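PDB 5TPV: WlaRA, TDP-fucose-3,4-ketoisomerase from Campylobacter jejuni subsp. jejuni 81116, which is a WxcM-like protein of the cupin clan, built on two antiparallel beta-sheets. Local coordinates for residues Y123-F126 / C127-K130. Residues are numbered along the deposited sequence; the frame is centred on the assembly and turned at random.
Sequences YKYF and CELK
Over one face of the Y123 ring lies the sulfur of C127, one helical turn on; SG sits 3.6 Å from the ring centroid, 29° off the normal. It is shifted toward the rim, and C127 SG is 3.3 Å from Y123 CZ. This is a Cys sulfur-aromatic contact of i to i+4 spacing. Both first torsions serve it: Y123 holds CG anti to its own N (chi1 -177°), which swings the ring toward C127, while C127 turns SG back beside its N. The F126 ring receives CB of K130 over one face, 4.2 Å above the plane and again off-centre. At the edge of the Y125 ring, in its plane, E128 OE1 stands 3.7 Å from CD1, the carboxylate turned 73° against the ring. The backbone beneath is regular alpha-helix, the first two turns of helix 123-136: C127 N, E128 N, L129 N and K130 N each donate to the carbonyl four residues back, L129 N to Y125 O at 2.8 Å being nearly straight. F126 and L129 rest on I120 of strand 119-120 and on M92, whose carbonyl takes K130 NZ; Y123 OH bonds to D70 and its ring meets W94 edge-to-face. The polarisable sulfur thus meets a ring whose hydroxyl is tied to D70, whereas E128 OE1 faces the C-H edge of the Y125 ring, probably a weakly favourable electrostatic contact.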
ATOM      1  N   TYR B 123      10.611 -20.298  16.665  1.00 45.66           N
ATOM      2  CA  TYR B 123      11.825 -19.522  16.879  1.00 51.78           C
ATOM      3  C   TYR B 123      13.088 -20.373  16.960  1.00 42.47           C
ATOM      4  O   TYR B 123      14.113 -20.046  16.382  1.00 51.00           O
ATOM      5  CB  TYR B 123      11.666 -18.652  18.120  1.00 48.76           C
ATOM      6  CG  TYR B 123      12.857 -17.786  18.354  1.00 51.82           C
ATOM      7  CD1 TYR B 123      13.071 -16.673  17.555  1.00 51.59           C
ATOM      8  CD2 TYR B 123      13.776 -18.072  19.375  1.00 51.30           C
ATOM      9  CE1 TYR B 123      14.171 -15.874  17.747  1.00 45.08           C
ATOM     10  CE2 TYR B 123      14.901 -17.288  19.570  1.00 44.48           C
ATOM     11  CZ  TYR B 123      15.087 -16.174  18.764  1.00 52.76           C
ATOM     12  OH  TYR B 123      16.174 -15.341  18.963  1.00 43.49           O
ATOM     13  N   LYS B 124      12.993 -21.474  17.677  1.00 52.23           N
ATOM     14  CA  LYS B 124      14.100 -22.411  17.848  1.00 56.86           C
ATOM     15  C   LYS B 124      14.653 -22.822  16.481  1.00 48.01           C
ATOM     16  O   LYS B 124      15.843 -22.658  16.211  1.00 42.97           O
ATOM     17  CB  LYS B 124      13.674 -23.676  18.644  1.00 74.73           C
ATOM     18  CG  LYS B 124      12.694 -23.523  19.823  1.00 90.48           C
ATOM     19  CD  LYS B 124      13.357 -23.154  21.147  1.00101.65           C
ATOM     20  CE  LYS B 124      14.040 -24.350  21.804  1.00105.66           C
ATOM     21  NZ  LYS B 124      15.328 -23.978  22.459  1.00102.36           N
ATOM     22  N   TYR B 125      13.783 -23.331  15.609  1.00 42.13           N
ATOM     23  CA  TYR B 125      14.187 -23.661  14.239  1.00 45.53           C
ATOM     24  C   TYR B 125      14.535 -22.449  13.352  1.00 49.40           C
ATOM     25  O   TYR B 125      15.393 -22.559  12.467  1.00 48.19           O
ATOM     26  CB  TYR B 125      13.126 -24.555  13.574  1.00 49.71           C
ATOM     27  CG  TYR B 125      12.959 -25.793  14.423  1.00 54.16           C
ATOM     28  CD1 TYR B 125      14.056 -26.645  14.621  1.00 53.07           C
ATOM     29  CD2 TYR B 125      11.768 -26.045  15.114  1.00 58.54           C
ATOM     30  CE1 TYR B 125      13.956 -27.742  15.444  1.00 65.44           C
ATOM     31  CE2 TYR B 125      11.655 -27.147  15.942  1.00 68.53           C
ATOM     32  CZ  TYR B 125      12.758 -27.980  16.089  1.00 70.23           C
ATOM     33  OH  TYR B 125      12.698 -29.072  16.890  1.00 63.76           O
ATOM     34  N   PHE B 126      13.912 -21.300  13.608  1.00 40.65           N
ATOM     35  CA  PHE B 126      14.396 -20.048  12.987  1.00 42.72           C
ATOM     36  C   PHE B 126      15.893 -19.853  13.252  1.00 40.31           C
ATOM     37  O   PHE B 126      16.666 -19.611  12.308  1.00 39.01           O
ATOM     38  CB  PHE B 126      13.589 -18.788  13.400  1.00 36.21           C
ATOM     39  CG  PHE B 126      14.268 -17.489  13.012  1.00 38.97           C
ATOM     40  CD1 PHE B 126      14.390 -17.135  11.682  1.00 38.16           C
ATOM     41  CD2 PHE B 126      14.894 -16.699  13.967  1.00 34.87           C
ATOM     42  CE1 PHE B 126      15.044 -15.975  11.301  1.00 35.25           C
ATOM     43  CE2 PHE B 126      15.544 -15.541  13.601  1.00 33.61           C
ATOM     44  CZ  PHE B 126      15.586 -15.162  12.267  1.00 33.12           C
ATOM     45  N   CYS B 127      16.283 -19.956  14.524  1.00 38.56           N
ATOM     46  CA  CYS B 127      17.694 -19.749  14.909  1.00 46.99           C
ATOM     47  C   CYS B 127      18.606 -20.782  14.246  1.00 43.18           C
ATOM     48  O   CYS B 127      19.665 -20.447  13.729  1.00 42.86           O
ATOM     49  CB  CYS B 127      17.901 -19.740  16.429  1.00 48.04           C
ATOM     50  SG  CYS B 127      17.121 -18.392  17.354  1.00 50.29           S
ATOM     51  N   GLU B 128      18.154 -22.024  14.181  1.00 48.92           N
ATOM     52  CA  GLU B 128      18.935 -23.103  13.549  1.00 50.87           C
ATOM     53  C   GLU B 128      19.099 -22.825  12.053  1.00 55.02           C
ATOM     54  O   GLU B 128      20.229 -22.861  11.528  1.00 48.53           O
ATOM     55  CB  GLU B 128      18.220 -24.449  13.794  1.00 61.09           C
ATOM     56  CG  GLU B 128      19.072 -25.712  13.880  1.00 80.63           C
ATOM     57  CD  GLU B 128      18.272 -26.922  14.361  1.00 93.72           C
ATOM     58  OE1 GLU B 128      17.515 -27.530  13.553  1.00 78.98           O
ATOM     59  OE2 GLU B 128      18.397 -27.257  15.566  1.00 95.25           O
ATOM     60  N   LEU B 129      17.986 -22.556  11.354  1.00 43.80           N
ATOM     61  CA  LEU B 129      18.086 -22.300   9.892  1.00 42.40           C
ATOM     62  C   LEU B 129      18.964 -21.066   9.584  1.00 46.43           C
ATOM     63  O   LEU B 129      19.847 -21.062   8.701  1.00 46.23           O
ATOM     64  CB  LEU B 129      16.696 -22.176   9.281  1.00 42.80           C
ATOM     65  CG  LEU B 129      15.811 -23.443   9.381  1.00 51.23           C
ATOM     66  CD1 LEU B 129      14.425 -23.207   8.805  1.00 45.43           C
ATOM     67  CD2 LEU B 129      16.411 -24.667   8.675  1.00 52.35           C
ATOM     68  N   LYS B 130      18.786 -20.039  10.407  1.00 45.27           N
ATOM     69  CA  LYS B 130      19.528 -18.796  10.223  1.00 53.76           C
ATOM     70  C   LYS B 130      21.027 -18.969  10.541  1.00 48.35           C
ATOM     71  O   LYS B 130      21.870 -18.610   9.734  1.00 53.58           O
ATOM     72  CB  LYS B 130      18.873 -17.731  11.114  1.00 51.85           C
ATOM     73  CG  LYS B 130      19.499 -16.351  11.074  1.00 58.45           C
ATOM     74  CD  LYS B 130      19.050 -15.578   9.839  1.00 47.19           C
ATOM     75  CE  LYS B 130      19.369 -14.116  10.059  1.00 48.99           C
ATOM     76  NZ  LYS B 130      19.027 -13.338   8.841  1.00 54.31           N
TER